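Local coordinates for 3-oxosteroid 1-dehydrogenase (Sterolibacterium denitrificans, PDB 7P18), which binds FAD and probably oxidises 3-oxosteroids to 3-oxo-Delta(1)-steroids, passing the electrons on to an acceptor, at residues E37-Y42 with P296-G301; D302-A307 with G525-S530. All coordinates share one frame; numbering follows the deposited sequence.

In the fold
Contacts 1 and 2 lie along the FAD cofactor with their centres about 14 Å apart. They follow one another in the sequence: contact 1 ends at Gly301, and contact 2 starts at Asp302, the first residue of helix 302-309. The other two segments leave the five-stranded parallel sheet of the Rossmann-type fold: segment 37-42 follows strand 33-36, and segment 525-530 follows strand 521-523, an outermost strand. A salt bridge between Lys38 NZ and Asp302 OD2 (2.9 Å) connects the two contacts directly. Together they hold the cofactor at several points, contact 1 at the adenosine ribose and a phosphate, contact 2 at the adenine amine, the other phosphate and the ribityl chain.

Contact 1: E37-Y42 with P296-G301; sequences EKSDKY and PPHNTG. With FAD (flavin-adenine dinucleotide), chain C.
At the adenosine end of the FAD site in this Rossmann-type domain, Lys38 reaches His298 just beyond an acidic residue that grips the ribose. The Lys38 chain leaves its backbone with CG anti to N (chi1 165°) and stays extended, which lays it across one face of the adenine, CD 3.4 Å from FAD N7A. Lys38 NZ then donates to the backbone carbonyl oxygen His298 O at 2.9 Å, with a C=O...N angle of 140°. Thr300 OG1 also lies close to this amine but at a poor angle; it is hydrogen-bonded to Asp302 OD1, of the carboxylate that pairs with Lys38. Both faces of the His298 imidazole are covered: Ser39 CB lies over one, near the NE2-CD2 rim, and Pro297 CB over the centre of the opposite one. In the plane of the ring, a water 3.0 Å from His298 NE2 bridges to Asp40 OD1. Glu37 takes both ribose hydroxyls, FAD O3B on OE1 and FAD O2B on OE2, each at 2.7 Å. Ser39 N donates to Glu37 OE2 (2.9 Å), helping to fix the carboxylate, while Ser39 OG accepts from Lys41 N in an ST turn. Further along the cofactor, Asn299 ND2 makes an almost straight bond of 3.0 Å to phosphate oxygen FAD O2A. The 37-42 loop follows strand 33-36, and its Glu37 is backbone hydrogen-bonded with Trp228 of strand 227-228; segment 296-301 leads into helix 302-309, and Asn299 packs on Thr45 of helix 44-47.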
loop_
_atom_site.group_PDB
_atom_site.type_symbol
_atom_site.label_atom_id
_atom_site.label_comp_id
_atom_site.label_asym_id
_atom_site.label_seq_id
_atom_site.Cartn_x
_atom_site.Cartn_y
_atom_site.Cartn_z
ATOM N N GLU A 37 -20.367 -1.800 -2.297
ATOM C CA GLU A 37 -19.179 -1.280 -3.031
ATOM C C GLU A 37 -19.637 -0.196 -4.030
ATOM O O GLU A 37 -20.588 -0.473 -4.802
ATOM C CB GLU A 37 -18.448 -2.438 -3.722
ATOM C CG GLU A 37 -17.398 -1.989 -4.750
ATOM C CD GLU A 37 -16.315 -1.082 -4.235
ATOM O OE1 GLU A 37 -15.830 -1.351 -3.090
ATOM O OE2 GLU A 37 -15.942 -0.120 -4.970
ATOM N N LYS A 38 -19.018 0.984 -3.960
ATOM C CA LYS A 38 -19.294 2.183 -4.794
ATOM C C LYS A 38 -19.076 1.823 -6.268
ATOM O O LYS A 38 -19.945 2.182 -7.068
ATOM C CB LYS A 38 -18.424 3.357 -4.341
ATOM C CG LYS A 38 -18.291 4.580 -5.257
ATOM C CD LYS A 38 -17.466 5.598 -4.486
ATOM C CE LYS A 38 -17.062 6.819 -5.243
ATOM N NZ LYS A 38 -16.511 7.835 -4.338
ATOM N N SER A 39 -18.002 1.099 -6.586
ATOM C CA SER A 39 -17.480 0.983 -7.969
ATOM C C SER A 39 -18.026 -0.290 -8.607
ATOM O O SER A 39 -18.760 -1.049 -7.949
ATOM C CB SER A 39 -15.970 1.058 -8.015
ATOM O OG SER A 39 -15.392 -0.207 -7.789
ATOM N N ASP A 40 -17.628 -0.518 -9.853
ATOM C CA ASP A 40 -18.021 -1.679 -10.692
ATOM C C ASP A 40 -17.137 -2.875 -10.351
ATOM O O ASP A 40 -17.403 -3.947 -10.895
ATOM C CB ASP A 40 -17.893 -1.335 -12.190
ATOM C CG ASP A 40 -16.516 -0.847 -12.600
ATOM O OD1 ASP A 40 -15.959 0.065 -11.929
ATOM O OD2 ASP A 40 -15.981 -1.385 -13.567
ATOM N N LYS A 41 -16.125 -2.708 -9.476
ATOM C CA LYS A 41 -15.169 -3.801 -9.137
ATOM C C LYS A 41 -15.067 -3.928 -7.603
ATOM O O LYS A 41 -15.222 -2.908 -6.935
ATOM C CB LYS A 41 -13.776 -3.533 -9.701
ATOM C CG LYS A 41 -13.673 -3.266 -11.204
ATOM C CD LYS A 41 -13.957 -4.495 -12.057
ATOM C CE LYS A 41 -13.968 -4.207 -13.552
ATOM N NZ LYS A 41 -14.418 -5.408 -14.305
ATOM N N TYR A 42 -14.804 -5.129 -7.083
ATOM C CA TYR A 42 -14.492 -5.346 -5.639
ATOM C C TYR A 42 -12.967 -5.325 -5.447
ATOM O O TYR A 42 -12.218 -5.638 -6.404
ATOM C CB TYR A 42 -15.105 -6.632 -5.088
ATOM C CG TYR A 42 -14.732 -7.901 -5.802
ATOM C CD1 TYR A 42 -13.557 -8.564 -5.499
ATOM C CD2 TYR A 42 -15.554 -8.446 -6.784
ATOM C CE1 TYR A 42 -13.201 -9.725 -6.153
ATOM C CE2 TYR A 42 -15.201 -9.613 -7.444
ATOM C CZ TYR A 42 -14.024 -10.251 -7.125
ATOM O OH TYR A 42 -13.656 -11.401 -7.735
ATOM N N PRO A 296 -6.598 3.432 -7.053
ATOM C CA PRO A 296 -7.744 3.500 -7.951
ATOM C C PRO A 296 -8.549 4.793 -7.771
ATOM O O PRO A 296 -8.221 5.657 -6.963
ATOM C CB PRO A 296 -8.562 2.247 -7.607
ATOM C CG PRO A 296 -7.562 1.324 -6.936
ATOM C CD PRO A 296 -6.641 2.251 -6.188
ATOM N N PRO A 297 -9.620 4.996 -8.575
ATOM C CA PRO A 297 -10.253 6.315 -8.655
ATOM C C PRO A 297 -11.139 6.785 -7.480
ATOM O O PRO A 297 -11.420 7.957 -7.422
ATOM C CB PRO A 297 -11.125 6.174 -9.923
ATOM C CG PRO A 297 -10.534 5.022 -10.681
ATOM C CD PRO A 297 -10.090 4.054 -9.609
ATOM N N HIS A 298 -11.751 5.853 -6.742
ATOM C CA HIS A 298 -12.932 6.204 -5.893
ATOM C C HIS A 298 -12.739 6.735 -4.462
ATOM O O HIS A 298 -13.672 7.422 -4.001
ATOM C CB HIS A 298 -13.931 5.037 -5.894
ATOM C CG HIS A 298 -14.074 4.370 -7.221
ATOM N ND1 HIS A 298 -14.765 4.950 -8.267
ATOM C CD2 HIS A 298 -13.621 3.183 -7.677
ATOM C CE1 HIS A 298 -14.732 4.148 -9.312
ATOM N NE2 HIS A 298 -14.035 3.056 -8.975
ATOM N N ASN A 299 -11.639 6.462 -3.767
ATOM C CA ASN A 299 -11.613 6.879 -2.334
ATOM C C ASN A 299 -11.638 8.405 -2.250
ATOM O O ASN A 299 -10.579 9.044 -2.338
ATOM C CB ASN A 299 -10.444 6.240 -1.569
ATOM C CG ASN A 299 -10.463 4.738 -1.646
ATOM O OD1 ASN A 299 -11.485 4.125 -2.030
ATOM N ND2 ASN A 299 -9.344 4.133 -1.280
ATOM N N THR A 300 -12.837 8.968 -2.030
ATOM C CA THR A 300 -13.118 10.425 -2.079
ATOM C C THR A 300 -13.652 10.891 -0.715
ATOM O O THR A 300 -14.274 11.945 -0.666
ATOM C CB THR A 300 -14.078 10.723 -3.247
ATOM O OG1 THR A 300 -15.254 9.903 -3.224
ATOM C CG2 THR A 300 -13.418 10.476 -4.590
ATOM N N GLY A 301 -13.444 10.124 0.372
ATOM C CA GLY A 301 -13.718 10.641 1.730
ATOM C C GLY A 301 -15.223 10.684 2.028
ATOM O O GLY A 301 -15.615 11.415 2.952
HETATM P PA FAD C . -9.407 0.132 -0.267
HETATM O O1A FAD C . -8.619 -1.121 -0.399
HETATM O O2A FAD C . -9.086 1.142 -1.336
HETATM O O5B FAD C . -10.939 -0.269 -0.310
HETATM C C5B FAD C . -11.939 0.776 -0.175
HETATM C C4B FAD C . -13.109 0.415 -1.038
HETATM O O4B FAD C . -14.241 1.244 -0.662
HETATM C C3B FAD C . -12.909 0.617 -2.555
HETATM O O3B FAD C . -13.283 -0.548 -3.283
HETATM C C2B FAD C . -13.798 1.822 -2.873
HETATM O O2B FAD C . -14.207 1.867 -4.233
HETATM C C1B FAD C . -14.900 1.682 -1.822
HETATM N N9A FAD C . -15.640 2.912 -1.539
HETATM C C8A FAD C . -15.196 4.204 -1.544
HETATM N N7A FAD C . -16.174 5.082 -1.340
HETATM C C5A FAD C . -17.307 4.302 -1.146
HETATM C C6A FAD C . -18.655 4.624 -0.876
HETATM N N6A FAD C . -19.134 5.872 -0.813
HETATM N N1A FAD C . -19.521 3.597 -0.743
HETATM C C2A FAD C . -19.054 2.350 -0.851
HETATM N N3A FAD C . -17.828 1.926 -1.176
HETATM C C4A FAD C . -16.988 2.971 -1.280
HETATM N N1 FAD C . -0.263 -1.633 1.999
HETATM C C2 FAD C . 0.174 -2.681 2.734
HETATM O O2 FAD C . -0.001 -2.715 3.966
HETATM N N3 FAD C . 0.778 -3.731 2.168
HETATM C C4 FAD C . 1.245 -3.700 0.870
HETATM O O4 FAD C . 1.692 -4.734 0.385
HETATM C C4X FAD C . 0.844 -2.607 0.056
HETATM N N5 FAD C . 1.236 -2.557 -1.207
HETATM C C5X FAD C . 0.763 -1.523 -1.980
HETATM C C6 FAD C . 1.087 -1.495 -3.357
HETATM C C7 FAD C . 0.530 -0.557 -4.215
HETATM C C7M FAD C . 0.866 -0.565 -5.692
HETATM C C8 FAD C . -0.419 0.350 -3.710
HETATM C C8M FAD C . -1.067 1.370 -4.630
HETATM C C9 FAD C . -0.679 0.387 -2.354
HETATM C C9A FAD C . -0.146 -0.570 -1.469
HETATM N N10 FAD C . -0.410 -0.570 -0.090
HETATM C C10 FAD C . 0.051 -1.604 0.715
HETATM C "C1'" FAD C . -1.388 0.359 0.486
HETATM C "C2'" FAD C . -2.765 -0.334 0.585
HETATM O "O2'" FAD C . -3.194 -0.883 -0.661
HETATM C "C3'" FAD C . -3.863 0.594 1.132
HETATM O "O3'" FAD C . -3.373 1.433 2.181
HETATM C "C4'" FAD C . -5.070 -0.206 1.576
HETATM O "O4'" FAD C . -5.473 -1.026 0.489
HETATM C "C5'" FAD C . -6.233 0.640 2.048
HETATM O "O5'" FAD C . -7.309 -0.278 2.323
HETATM P P FAD C . -8.775 0.270 2.599
HETATM O O1P FAD C . -9.548 -0.962 2.796
HETATM O O2P FAD C . -8.801 1.375 3.556
HETATM O O3P FAD C . -9.212 0.890 1.148
HETATM O O HOH W 1 -13.493 1.293 -11.324
#

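Contact 2: D302-A307 with G525-S530. With FAD (flavin-adenine dinucleotide), chain C.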
loop_
_atom_site.group_PDB
_atom_site.type_symbol
_atom_site.label_atom_id
_atom_site.label_comp_id
_atom_site.label_asym_id
_atom_site.label_seq_id
_atom_site.Cartn_x
_atom_site.Cartn_y
_atom_site.Cartn_z
ATOM N N ASP A 302 -16.023 9.890 1.322
ATOM C CA ASP A 302 -17.511 9.943 1.390
ATOM C C ASP A 302 -18.007 9.575 2.804
ATOM O O ASP A 302 -18.941 10.201 3.294
ATOM C CB ASP A 302 -18.153 9.001 0.387
ATOM C CG ASP A 302 -17.805 9.261 -1.085
ATOM O OD1 ASP A 302 -17.386 10.367 -1.400
ATOM O OD2 ASP A 302 -17.972 8.330 -1.877
ATOM N N THR A 303 -17.421 8.582 3.449
ATOM C CA THR A 303 -17.851 8.137 4.805
ATOM C C THR A 303 -17.219 9.029 5.863
ATOM O O THR A 303 -17.823 9.185 6.950
ATOM C CB THR A 303 -17.551 6.660 5.065
ATOM O OG1 THR A 303 -16.126 6.510 5.159
ATOM C CG2 THR A 303 -18.108 5.762 3.999
ATOM N N ILE A 304 -16.045 9.599 5.594
ATOM C CA ILE A 304 -15.371 10.511 6.545
ATOM C C ILE A 304 -16.263 11.740 6.737
ATOM O O ILE A 304 -16.570 12.118 7.908
ATOM C CB ILE A 304 -13.936 10.853 6.064
ATOM C CG1 ILE A 304 -13.039 9.611 6.143
ATOM C CG2 ILE A 304 -13.380 11.996 6.882
ATOM C CD1 ILE A 304 -11.661 9.765 5.510
ATOM N N ARG A 305 -16.718 12.337 5.643
ATOM C CA ARG A 305 -17.562 13.567 5.711
ATOM C C ARG A 305 -18.862 13.249 6.481
ATOM O O ARG A 305 -19.242 14.012 7.378
ATOM C CB ARG A 305 -17.826 14.079 4.289
ATOM C CG ARG A 305 -16.616 14.757 3.650
ATOM C CD ARG A 305 -16.913 15.503 2.335
ATOM N NE ARG A 305 -17.876 14.798 1.467
ATOM C CZ ARG A 305 -17.572 13.848 0.583
ATOM N NH1 ARG A 305 -16.323 13.445 0.404
ATOM N NH2 ARG A 305 -18.529 13.282 -0.124
ATOM N N ALA A 306 -19.496 12.136 6.154
ATOM C CA ALA A 306 -20.814 11.733 6.711
ATOM C C ALA A 306 -20.700 11.477 8.210
ATOM O O ALA A 306 -21.597 11.901 8.979
ATOM C CB ALA A 306 -21.308 10.533 5.973
ATOM N N ALA A 307 -19.611 10.836 8.650
ATOM C CA ALA A 307 -19.384 10.538 10.087
ATOM C C ALA A 307 -19.050 11.815 10.856
ATOM O O ALA A 307 -19.559 12.012 11.990
ATOM C CB ALA A 307 -18.290 9.480 10.220
ATOM N N GLY A 525 -9.200 0.458 8.361
ATOM C CA GLY A 525 -8.401 0.789 7.176
ATOM C C GLY A 525 -8.193 2.275 7.027
ATOM O O GLY A 525 -8.147 3.004 8.044
ATOM N N ASN A 526 -7.974 2.747 5.802
ATOM C CA ASN A 526 -7.565 4.169 5.613
ATOM C C ASN A 526 -8.753 5.116 5.842
ATOM O O ASN A 526 -8.539 6.351 5.890
ATOM C CB ASN A 526 -6.945 4.413 4.239
ATOM C CG ASN A 526 -5.657 3.670 3.992
ATOM O OD1 ASN A 526 -5.099 3.041 4.914
ATOM N ND2 ASN A 526 -5.180 3.756 2.745
ATOM N N ASN A 527 -9.957 4.583 5.996
ATOM C CA ASN A 527 -11.149 5.329 6.476
ATOM C C ASN A 527 -10.915 5.823 7.908
ATOM O O ASN A 527 -11.525 6.825 8.291
ATOM C CB ASN A 527 -12.365 4.416 6.364
ATOM C CG ASN A 527 -13.707 5.089 6.247
ATOM O OD1 ASN A 527 -14.608 4.468 5.705
ATOM N ND2 ASN A 527 -13.865 6.288 6.773
ATOM N N SER A 528 -10.027 5.164 8.669
ATOM C CA SER A 528 -9.746 5.426 10.093
ATOM C C SER A 528 -8.379 6.095 10.226
ATOM O O SER A 528 -7.497 5.892 9.395
ATOM C CB SER A 528 -9.849 4.129 10.922
ATOM O OG SER A 528 -8.708 3.300 10.724
ATOM N N ALA A 529 -8.193 6.854 11.283
ATOM C CA ALA A 529 -6.862 7.338 11.703
ATOM C C ALA A 529 -5.962 6.141 12.022
ATOM O O ALA A 529 -6.375 5.249 12.799
ATOM C CB ALA A 529 -6.995 8.251 12.882
ATOM N N SER A 530 -4.762 6.128 11.432
ATOM C CA SER A 530 -3.783 5.025 11.443
ATOM C C SER A 530 -3.358 4.675 12.872
ATOM O O SER A 530 -2.861 5.567 13.623
ATOM C CB SER A 530 -2.564 5.384 10.644
ATOM O OG SER A 530 -1.610 4.340 10.703
HETATM P PA FAD C . -9.407 0.132 -0.267
HETATM O O1A FAD C . -8.619 -1.121 -0.399
HETATM O O2A FAD C . -9.086 1.142 -1.336
HETATM O O5B FAD C . -10.939 -0.269 -0.310
HETATM C C5B FAD C . -11.939 0.776 -0.175
HETATM C C4B FAD C . -13.109 0.415 -1.038
HETATM O O4B FAD C . -14.241 1.244 -0.662
HETATM C C3B FAD C . -12.909 0.617 -2.555
HETATM O O3B FAD C . -13.283 -0.548 -3.283
HETATM C C2B FAD C . -13.798 1.822 -2.873
HETATM O O2B FAD C . -14.207 1.867 -4.233
HETATM C C1B FAD C . -14.900 1.682 -1.822
HETATM N N9A FAD C . -15.640 2.912 -1.539
HETATM C C8A FAD C . -15.196 4.204 -1.544
HETATM N N7A FAD C . -16.174 5.082 -1.340
HETATM C C5A FAD C . -17.307 4.302 -1.146
HETATM C C6A FAD C . -18.655 4.624 -0.876
HETATM N N6A FAD C . -19.134 5.872 -0.813
HETATM N N1A FAD C . -19.521 3.597 -0.743
HETATM C C2A FAD C . -19.054 2.350 -0.851
HETATM N N3A FAD C . -17.828 1.926 -1.176
HETATM C C4A FAD C . -16.988 2.971 -1.280
HETATM N N1 FAD C . -0.263 -1.633 1.999
HETATM C C2 FAD C . 0.174 -2.681 2.734
HETATM O O2 FAD C . -0.001 -2.715 3.966
HETATM N N3 FAD C . 0.778 -3.731 2.168
HETATM C C4 FAD C . 1.245 -3.700 0.870
HETATM O O4 FAD C . 1.692 -4.734 0.385
HETATM C C4X FAD C . 0.844 -2.607 0.056
HETATM N N5 FAD C . 1.236 -2.557 -1.207
HETATM C C5X FAD C . 0.763 -1.523 -1.980
HETATM C C6 FAD C . 1.087 -1.495 -3.357
HETATM C C7 FAD C . 0.530 -0.557 -4.215
HETATM C C7M FAD C . 0.866 -0.565 -5.692
HETATM C C8 FAD C . -0.419 0.350 -3.710
HETATM C C8M FAD C . -1.067 1.370 -4.630
HETATM C C9 FAD C . -0.679 0.387 -2.354
HETATM C C9A FAD C . -0.146 -0.570 -1.469
HETATM N N10 FAD C . -0.410 -0.570 -0.090
HETATM C C10 FAD C . 0.051 -1.604 0.715
HETATM C "C1'" FAD C . -1.388 0.359 0.486
HETATM C "C2'" FAD C . -2.765 -0.334 0.585
HETATM O "O2'" FAD C . -3.194 -0.883 -0.661
HETATM C "C3'" FAD C . -3.863 0.594 1.132
HETATM O "O3'" FAD C . -3.373 1.433 2.181
HETATM C "C4'" FAD C . -5.070 -0.206 1.576
HETATM O "O4'" FAD C . -5.473 -1.026 0.489
HETATM C "C5'" FAD C . -6.233 0.640 2.048
HETATM O "O5'" FAD C . -7.309 -0.278 2.323
HETATM P P FAD C . -8.775 0.270 2.599
HETATM O O1P FAD C . -9.548 -0.962 2.796
HETATM O O2P FAD C . -8.801 1.375 3.556
HETATM O O3P FAD C . -9.212 0.890 1.148
#
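With CG anti to its own N (chi1 -156°), the Asn527 side chain carries its amide across to Thr303, whose hydroxyl, at chi1 69°, is held between the backbone N and the carbonyl carbon. The two side chains meet at about a right angle. Thr303 OG1 donates to Asn527 OD1 at 2.6 Å, approaching the carbonyl oxygen from the side, with a C=O...O angle of 97°. The same buried oxygen accepts from Ala270 N, so two donors grip it. Ile304 runs past Asn527 in the opposite direction, its CG1 resting 3.5 Å from Asn527 ND2. Without the Asn527 amide, as with an alanine here, the Thr303 hydroxyl and Ala270 N would probably lose their shared acceptor, and a gap would open beside Ile304. The contact joins the first turn of helix 302-309 to the loop that follows strand 521-523 of the parallel sheet, and both sides hold FAD. On the helix side, Asp302 OD2 accepts from the adenine amine, FAD N6A, at 2.9 Å, while Arg305 forms a long, weak salt bridge to Asp302 OD1. On the loop side, Asn526 N donates to phosphate oxygen FAD O2P at 2.8 Å, and Asn526 ND2 to the ribityl hydroxyl FAD O3' at 3.0 Å. A beta carbon on Gly525 would collide with FAD O2P. Ser528 N closes a beta turn on Gly525 O (2.9 Å), and Ser528 OG adds a second bond to the same oxygen (2.8 Å). Leu268 of strand 265-268 packs against both Thr303 and Asn527, and Leu502 of strand 486-502 touches Asn527 and Ala307.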